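Local structure of pyridoxal 5'-phosphate synthase subunit PdxT (Thermus thermophilus, 2YWD) at residues Trp86-Val92 with Gly101-Val107; Glu117-Leu123 with His132-Arg137; Gly127-Phe131 with Asp178-His182. The protein probably hydrolyses glutamine to glutamate and ammonia, and passes the ammonia to the PdxS subunit for the synthesis of pyridoxal 5'-phosphate. All coordinates share one frame; numbering follows the deposited sequence.

Contact 1 of 3, residues Trp86-Val92 with Gly101-Val107; sequences WLAKEIV and GVLEAWV
K89 and G101 meet where the chain leaves helix 82-87 and pairs in parallel with strand 103-108. The pairing contains a beta bulge. A88 bridges L103, but E90 bridges W106, so the register slips by one residue around K89. K89 N donates to L103 O at 2.9 Å. The K89 side chain starts with CG anti to the backbone N (chi1 180°) and bends at chi3 and chi4. The bends carry NZ to G101 O, 2.9 Å away, nearly along the C=O axis. G101 has a positive phi of 69° and packs closely. Its CA lies 3.2 Å from both L87 O and A88 O, as CA-H...O contacts, and its N donates to W86 O at 3.3 Å. V107 holds the far end of the pairing. Its N donates to E90 O at 2.9 Å, and its O accepts from V92 N. Next to it, E90 CB sits over the five-membered ring of W106, 3.9 Å from the centroid. R143 makes a cation-pi contact with this indole. The V107 side chain lies on the sheet face shared by A88, I91 and L103, and also touches I85 and F141. There V107 CG2 meets A88 CB at 3.6 Å.

Contact 2 of 3, residues Glu117-Leu123 with His132-Arg137; sequences ESFEEDL and HGVFIR
F135 O is gripped by F119 N at 2.9 Å and by a water that also bonds E120 OE2. F135 lies in the antiparallel hairpin of strands 118-125 and 129-136. F119 O accepts in return from F135 N, and E121 and G133 make the next reciprocal pair. F119 CG stands between the backbone N and the carbonyl carbon (chi1 60°), which brings the ring across to F135. The ring planes are 11° apart but slid, centroids 4.7 Å apart, with little overlap. F135 CB lies over the face of the F119 ring, 3.5 Å from its centroid. F112 meets the F119 ring edge-to-face. With alanine in place of F119, F135 CB would probably lose its covering ring, leaving a gap beside F112 and L154. L123 CD1 reaches F135 CZ at 4.1 Å and lies against G133, where a side chain would clash. The face opposite F119 carries E120, D122, H132, V134 and I136. D122 OD1 takes a weak bond from H132 ND1 at 3.4 Å, in the plane of the imidazole. R137 N donates to E117 O at 2.7 Å. I136 and R137 are predicted to bind glutamine, so this bonding probably helps set the chain there.

Contact 3 of 3, residues Gly127-Phe131 with Asp178-His182; sequences GLGSF and DPRLH
The capped start of helix 180-189 packs against the turn end of the hairpin 118-125/129-136. A classic beta bulge forms there, with L128 and G129 both facing V125. D178 precedes the helix, and its OD1 accepts from R180 N at 3.0 Å as a capping bond. The same carboxylate is gripped side-on by the R180 guanidinium. R180 NE reaches D178 OD1 at 3.1 Å, and R180 NH2 reaches D178 OD2 at 2.8 Å. Each of these two bonds uses a syn lone pair, while the capping N-H comes from the anti side of OD1 and out of the carboxylate plane. R180 NE also bonds to D178 OD2. R180 NH2 then crosses to the hairpin and donates to S130 O at 2.6 Å, with an N-H...O angle of 149°. S130 O lies near the guanidinium plane, at its edge. The R180 chain bends at chi3 (-59°), which turns the guanidinium back toward D178. L128 CG lies over one face of this group. L128 CD1 touches R180 CB at 3.6 Å, and CD2 packs on L181 CB at 4.1 Å.

F131 carries the rest of the contact. Its CG is anti to the backbone N (chi1 -167°), and the ring extends to the start of the helix. L181 CB lies over one ring face, 3.9 Å from F131 CE1. D178 CG approaches the ring obliquely and lies 3.4 Å from F131 CE1. P173, T176 and V125 also touch the F131 side chain. R180 thus ties a hairpin carbonyl and a helix-capping carboxylate together through one guanidinium. The guanidinium and the helix start would probably both favour the charged form of D178. The polar bonds probably fix the rotation of R180, while the apolar contacts of L128 and F131 fill in beside it.

How the contacts relate
Contacts 2 and 3 share strand 129-136. They meet where L123 O lies 2.7 Å from F131 N, a probable hydrogen bond, and their centres are 15 Å apart. Contact 1 stands apart, its centre 21 Å from that of contact 2 and 24 Å from that of contact 3. Contacts 1 and 2 border the predicted glutaminase site. At contact 2, the I136 side chain is about 4 Å from that of H172, a predicted charge relay residue, and about 6 Å from that of C81, the predicted nucleophile. At contact 1, the I91 side chain is about 4 Å from that of R109, predicted to bind glutamine. Contact 3 lies further off, its F131 side chain about 8 Å from that of E174, the other predicted relay residue.

Contact 1 of 3, residues Trp86-Val92 with Gly101-Val107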
# COMPACT_ATOMS: atom_id res chain seq x y z
N TRP A 86 2.75 -5.41 4.25
CA TRP A 86 2.09 -5.25 5.55
C TRP A 86 0.62 -5.67 5.49
O TRP A 86 0.08 -6.22 6.45
CB TRP A 86 2.18 -3.79 6.00
CG TRP A 86 1.70 -3.55 7.39
CD1 TRP A 86 2.29 -3.98 8.55
CD2 TRP A 86 0.55 -2.79 7.79
NE1 TRP A 86 1.58 -3.54 9.64
CE2 TRP A 86 0.50 -2.80 9.20
CE3 TRP A 86 -0.45 -2.10 7.08
CZ2 TRP A 86 -0.50 -2.15 9.93
CZ3 TRP A 86 -1.45 -1.45 7.81
CH2 TRP A 86 -1.47 -1.48 9.22
N LEU A 87 -0.03 -5.40 4.36
CA LEU A 87 -1.44 -5.73 4.18
C LEU A 87 -1.71 -7.22 3.95
O LEU A 87 -2.78 -7.73 4.30
CB LEU A 87 -2.03 -4.94 3.01
CG LEU A 87 -2.12 -3.41 3.14
CD1 LEU A 87 -2.44 -2.79 1.77
CD2 LEU A 87 -3.20 -3.05 4.15
N ALA A 88 -0.75 -7.92 3.36
CA ALA A 88 -0.89 -9.34 3.03
C ALA A 88 -1.16 -10.29 4.19
O ALA A 88 -0.50 -10.23 5.23
CB ALA A 88 0.34 -9.81 2.26
N LYS A 89 -2.13 -11.17 3.99
CA LYS A 89 -2.47 -12.15 5.01
C LYS A 89 -1.32 -13.13 5.19
O LYS A 89 -1.06 -13.61 6.30
CB LYS A 89 -3.74 -12.92 4.61
CG LYS A 89 -4.16 -13.97 5.62
CD LYS A 89 -5.60 -14.39 5.42
CE LYS A 89 -6.56 -13.24 5.70
NZ LYS A 89 -6.48 -12.76 7.12
N GLU A 90 -0.61 -13.42 4.10
CA GLU A 90 0.52 -14.34 4.15
C GLU A 90 1.75 -13.78 3.45
O GLU A 90 1.66 -13.29 2.32
CB GLU A 90 0.17 -15.68 3.50
CG GLU A 90 -0.95 -16.48 4.17
CD GLU A 90 -0.65 -16.87 5.60
OE1 GLU A 90 0.54 -17.01 5.95
OE2 GLU A 90 -1.61 -17.04 6.39
N ILE A 91 2.89 -13.85 4.12
CA ILE A 91 4.15 -13.40 3.55
C ILE A 91 4.97 -14.67 3.39
O ILE A 91 5.34 -15.30 4.39
CB ILE A 91 4.88 -12.42 4.49
CG1 ILE A 91 4.03 -11.17 4.69
CG2 ILE A 91 6.24 -12.06 3.89
CD1 ILE A 91 4.64 -10.16 5.66
N VAL A 92 5.23 -15.05 2.15
CA VAL A 92 5.98 -16.26 1.85
C VAL A 92 7.34 -16.33 2.56
O VAL A 92 8.18 -15.44 2.38
CB VAL A 92 6.21 -16.41 0.33
CG1 VAL A 92 6.91 -17.74 0.03
CG2 VAL A 92 4.88 -16.33 -0.40
N GLY A 101 -2.41 -8.02 7.64
CA GLY A 101 -2.95 -9.24 7.07
C GLY A 101 -4.41 -9.27 6.66
O GLY A 101 -5.03 -10.34 6.69
N VAL A 102 -4.97 -8.14 6.27
CA VAL A 102 -6.37 -8.09 5.87
C VAL A 102 -6.57 -8.47 4.40
O VAL A 102 -7.62 -8.99 4.01
CB VAL A 102 -6.98 -6.69 6.12
CG1 VAL A 102 -6.28 -5.65 5.26
CG2 VAL A 102 -8.47 -6.70 5.82
N LEU A 103 -5.56 -8.21 3.57
CA LEU A 103 -5.64 -8.52 2.15
C LEU A 103 -5.44 -10.02 1.89
O LEU A 103 -4.42 -10.59 2.29
CB LEU A 103 -4.58 -7.72 1.39
CG LEU A 103 -4.47 -7.96 -0.12
CD1 LEU A 103 -5.74 -7.48 -0.80
CD2 LEU A 103 -3.25 -7.23 -0.67
N GLU A 104 -6.41 -10.65 1.23
CA GLU A 104 -6.32 -12.07 0.92
C GLU A 104 -5.30 -12.29 -0.19
O GLU A 104 -5.66 -12.41 -1.36
CB GLU A 104 -7.68 -12.61 0.47
CG GLU A 104 -8.72 -12.71 1.57
CD GLU A 104 -8.31 -13.66 2.69
OE1 GLU A 104 -7.69 -14.70 2.40
OE2 GLU A 104 -8.64 -13.36 3.86
N ALA A 105 -4.03 -12.34 0.18
CA ALA A 105 -2.98 -12.53 -0.80
C ALA A 105 -1.73 -13.13 -0.17
O ALA A 105 -1.51 -13.00 1.03
CB ALA A 105 -2.64 -11.20 -1.45
N TRP A 106 -0.95 -13.81 -1.00
CA TRP A 106 0.32 -14.41 -0.59
C TRP A 106 1.36 -13.54 -1.28
O TRP A 106 1.39 -13.48 -2.51
CB TRP A 106 0.43 -15.84 -1.12
CG TRP A 106 -0.27 -16.87 -0.29
CD1 TRP A 106 -1.48 -16.76 0.31
CD2 TRP A 106 0.20 -18.20 -0.01
NE1 TRP A 106 -1.80 -17.94 0.95
CE2 TRP A 106 -0.78 -18.83 0.77
CE3 TRP A 106 1.36 -18.91 -0.35
CZ2 TRP A 106 -0.65 -20.15 1.22
CZ3 TRP A 106 1.50 -20.22 0.09
CH2 TRP A 106 0.50 -20.83 0.87
N VAL A 107 2.20 -12.87 -0.50
CA VAL A 107 3.22 -12.01 -1.08
C VAL A 107 4.62 -12.46 -0.70
O VAL A 107 4.89 -12.78 0.46
CB VAL A 107 3.05 -10.55 -0.61
CG1 VAL A 107 4.20 -9.70 -1.13
CG2 VAL A 107 1.72 -10.00 -1.09

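Contact 2 of 3, residues Glu117-Leu123 with His132-Arg137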
# COMPACT_ATOMS: atom_id res chain seq x y z
N GLU A 117 18.20 -4.77 -8.78
CA GLU A 117 16.95 -4.76 -8.03
C GLU A 117 16.07 -3.52 -8.20
O GLU A 117 15.39 -3.11 -7.27
CB GLU A 117 17.25 -5.01 -6.55
CG GLU A 117 17.66 -6.45 -6.27
CD GLU A 117 18.05 -6.69 -4.83
OE1 GLU A 117 18.16 -7.88 -4.45
OE2 GLU A 117 18.25 -5.71 -4.08
N SER A 118 16.08 -2.95 -9.40
CA SER A 118 15.27 -1.77 -9.70
C SER A 118 14.98 -1.68 -11.19
O SER A 118 15.88 -1.83 -12.02
CB SER A 118 16.00 -0.50 -9.25
OG SER A 118 17.20 -0.32 -9.98
N PHE A 119 13.71 -1.44 -11.53
CA PHE A 119 13.32 -1.30 -12.93
C PHE A 119 12.02 -0.51 -13.05
O PHE A 119 11.32 -0.29 -12.07
CB PHE A 119 13.16 -2.69 -13.58
CG PHE A 119 12.13 -3.56 -12.92
CD1 PHE A 119 10.81 -3.54 -13.34
CD2 PHE A 119 12.49 -4.39 -11.87
CE1 PHE A 119 9.85 -4.35 -12.73
CE2 PHE A 119 11.54 -5.21 -11.24
CZ PHE A 119 10.22 -5.18 -11.67
N GLU A 120 11.72 -0.05 -14.26
CA GLU A 120 10.51 0.72 -14.49
C GLU A 120 9.74 0.16 -15.68
O GLU A 120 10.34 -0.26 -16.67
CB GLU A 120 10.85 2.19 -14.74
CG GLU A 120 11.70 2.83 -13.65
CD GLU A 120 13.17 2.45 -13.75
OE1 GLU A 120 13.76 2.66 -14.83
OE2 GLU A 120 13.74 1.94 -12.76
N GLU A 121 8.41 0.16 -15.58
CA GLU A 121 7.56 -0.38 -16.63
C GLU A 121 6.28 0.43 -16.79
O GLU A 121 5.69 0.86 -15.80
CB GLU A 121 7.16 -1.82 -16.31
CG GLU A 121 8.28 -2.84 -16.26
CD GLU A 121 8.89 -3.09 -17.63
OE1 GLU A 121 8.17 -2.90 -18.64
OE2 GLU A 121 10.06 -3.50 -17.69
N ASP A 122 5.85 0.63 -18.03
CA ASP A 122 4.59 1.34 -18.25
C ASP A 122 3.51 0.30 -18.02
O ASP A 122 3.55 -0.79 -18.59
CB ASP A 122 4.52 1.90 -19.66
CG ASP A 122 5.40 3.12 -19.83
OD1 ASP A 122 5.26 4.06 -19.01
OD2 ASP A 122 6.23 3.14 -20.77
N LEU A 123 2.53 0.63 -17.18
CA LEU A 123 1.47 -0.31 -16.86
C LEU A 123 0.08 0.17 -17.28
O LEU A 123 -0.19 1.37 -17.34
CB LEU A 123 1.45 -0.57 -15.35
CG LEU A 123 2.78 -0.86 -14.66
CD1 LEU A 123 2.60 -0.75 -13.16
CD2 LEU A 123 3.29 -2.24 -15.05
N HIS A 132 3.03 4.95 -15.18
CA HIS A 132 4.44 4.59 -15.10
C HIS A 132 4.76 3.90 -13.78
O HIS A 132 4.70 4.51 -12.71
CB HIS A 132 5.31 5.84 -15.24
CG HIS A 132 6.78 5.55 -15.35
ND1 HIS A 132 7.32 4.83 -16.39
CD2 HIS A 132 7.81 5.87 -14.53
CE1 HIS A 132 8.62 4.72 -16.21
NE2 HIS A 132 8.95 5.34 -15.10
N GLY A 133 5.11 2.61 -13.86
CA GLY A 133 5.42 1.85 -12.66
C GLY A 133 6.89 1.80 -12.29
O GLY A 133 7.73 1.37 -13.09
N VAL A 134 7.20 2.26 -11.08
CA VAL A 134 8.57 2.27 -10.58
C VAL A 134 8.72 1.14 -9.56
O VAL A 134 8.08 1.14 -8.51
CB VAL A 134 8.90 3.62 -9.91
CG1 VAL A 134 10.31 3.58 -9.31
CG2 VAL A 134 8.80 4.75 -10.94
N PHE A 135 9.58 0.18 -9.89
CA PHE A 135 9.83 -0.99 -9.05
C PHE A 135 11.23 -0.99 -8.42
O PHE A 135 12.23 -0.80 -9.11
CB PHE A 135 9.66 -2.27 -9.88
CG PHE A 135 8.28 -2.47 -10.45
CD1 PHE A 135 7.38 -3.36 -9.85
CD2 PHE A 135 7.88 -1.80 -11.60
CE1 PHE A 135 6.11 -3.57 -10.40
CE2 PHE A 135 6.61 -2.00 -12.16
CZ PHE A 135 5.73 -2.90 -11.55
N ILE A 136 11.29 -1.20 -7.11
CA ILE A 136 12.56 -1.24 -6.38
C ILE A 136 12.53 -2.40 -5.38
O ILE A 136 11.78 -2.35 -4.40
CB ILE A 136 12.80 0.09 -5.62
CG1 ILE A 136 12.89 1.25 -6.63
CG2 ILE A 136 14.07 0.01 -4.79
CD1 ILE A 136 12.99 2.63 -6.00
N ARG A 137 13.32 -3.44 -5.63
CA ARG A 137 13.34 -4.62 -4.77
C ARG A 137 11.89 -5.07 -4.57
O ARG A 137 11.50 -5.54 -3.51
CB ARG A 137 13.96 -4.30 -3.40
CG ARG A 137 15.45 -3.96 -3.45
CD ARG A 137 16.04 -3.89 -2.05
NE ARG A 137 15.33 -2.91 -1.23
CZ ARG A 137 15.54 -1.60 -1.28
NH1 ARG A 137 16.44 -1.10 -2.11
NH2 ARG A 137 14.83 -0.79 -0.51
O HOH W 1 13.13 1.89 -10.31

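Contact 3 of 3, residues Gly127-Phe131 with Asp178-His182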
# COMPACT_ATOMS: atom_id res chain seq x y z
N GLY A 127 -9.50 1.29 -15.67
CA GLY A 127 -10.22 2.50 -15.32
C GLY A 127 -9.37 3.75 -15.34
O GLY A 127 -9.84 4.83 -15.68
N LEU A 128 -8.10 3.61 -14.98
CA LEU A 128 -7.19 4.74 -14.94
C LEU A 128 -6.49 4.99 -16.26
O LEU A 128 -6.49 6.11 -16.77
CB LEU A 128 -6.16 4.53 -13.83
CG LEU A 128 -5.34 5.75 -13.40
CD1 LEU A 128 -6.28 6.84 -12.92
CD2 LEU A 128 -4.38 5.35 -12.29
N GLY A 129 -5.89 3.95 -16.82
CA GLY A 129 -5.18 4.09 -18.08
C GLY A 129 -3.71 3.74 -17.89
O GLY A 129 -3.36 3.00 -16.98
N SER A 130 -2.85 4.28 -18.75
CA SER A 130 -1.42 4.01 -18.66
C SER A 130 -0.79 4.73 -17.47
O SER A 130 -1.00 5.92 -17.28
CB SER A 130 -0.72 4.44 -19.95
OG SER A 130 0.67 4.22 -19.87
N PHE A 131 -0.01 4.00 -16.68
CA PHE A 131 0.65 4.57 -15.51
C PHE A 131 2.09 4.05 -15.44
O PHE A 131 2.33 2.86 -15.63
CB PHE A 131 -0.09 4.18 -14.24
CG PHE A 131 0.33 4.96 -13.02
CD1 PHE A 131 -0.27 6.18 -12.73
CD2 PHE A 131 1.34 4.49 -12.19
CE1 PHE A 131 0.14 6.94 -11.62
CE2 PHE A 131 1.76 5.24 -11.08
CZ PHE A 131 1.16 6.46 -10.80
N ASP A 178 2.84 11.69 -11.24
CA ASP A 178 1.47 11.38 -11.67
C ASP A 178 0.64 11.06 -10.42
O ASP A 178 0.88 10.04 -9.77
CB ASP A 178 1.50 10.17 -12.61
CG ASP A 178 0.16 9.91 -13.27
OD1 ASP A 178 -0.88 10.34 -12.73
OD2 ASP A 178 0.15 9.26 -14.34
N PRO A 179 -0.34 11.91 -10.08
CA PRO A 179 -1.18 11.68 -8.90
C PRO A 179 -2.47 10.91 -9.16
O PRO A 179 -3.28 10.74 -8.24
CB PRO A 179 -1.45 13.09 -8.42
CG PRO A 179 -1.70 13.80 -9.71
CD PRO A 179 -0.60 13.25 -10.64
N ARG A 180 -2.67 10.44 -10.38
CA ARG A 180 -3.90 9.73 -10.72
C ARG A 180 -4.20 8.46 -9.94
O ARG A 180 -5.37 8.14 -9.70
CB ARG A 180 -3.93 9.43 -12.22
CG ARG A 180 -4.16 10.67 -13.08
CD ARG A 180 -4.22 10.28 -14.53
NE ARG A 180 -2.98 9.63 -14.93
CZ ARG A 180 -2.90 8.66 -15.83
NH1 ARG A 180 -4.00 8.22 -16.45
NH2 ARG A 180 -1.72 8.13 -16.12
N LEU A 181 -3.17 7.71 -9.54
CA LEU A 181 -3.42 6.50 -8.77
C LEU A 181 -3.81 6.91 -7.34
O LEU A 181 -4.64 6.26 -6.70
CB LEU A 181 -2.20 5.58 -8.77
CG LEU A 181 -2.39 4.20 -8.12
CD1 LEU A 181 -3.71 3.57 -8.58
CD2 LEU A 181 -1.20 3.30 -8.50
N HIS A 182 -3.22 7.99 -6.85
CA HIS A 182 -3.55 8.47 -5.51
C HIS A 182 -5.00 8.98 -5.50
O HIS A 182 -5.75 8.74 -4.56
CB HIS A 182 -2.61 9.60 -5.07
CG HIS A 182 -1.28 9.12 -4.59
ND1 HIS A 182 -0.30 8.66 -5.44
CD2 HIS A 182 -0.76 9.03 -3.34
CE1 HIS A 182 0.76 8.30 -4.74
NE2 HIS A 182 0.50 8.51 -3.46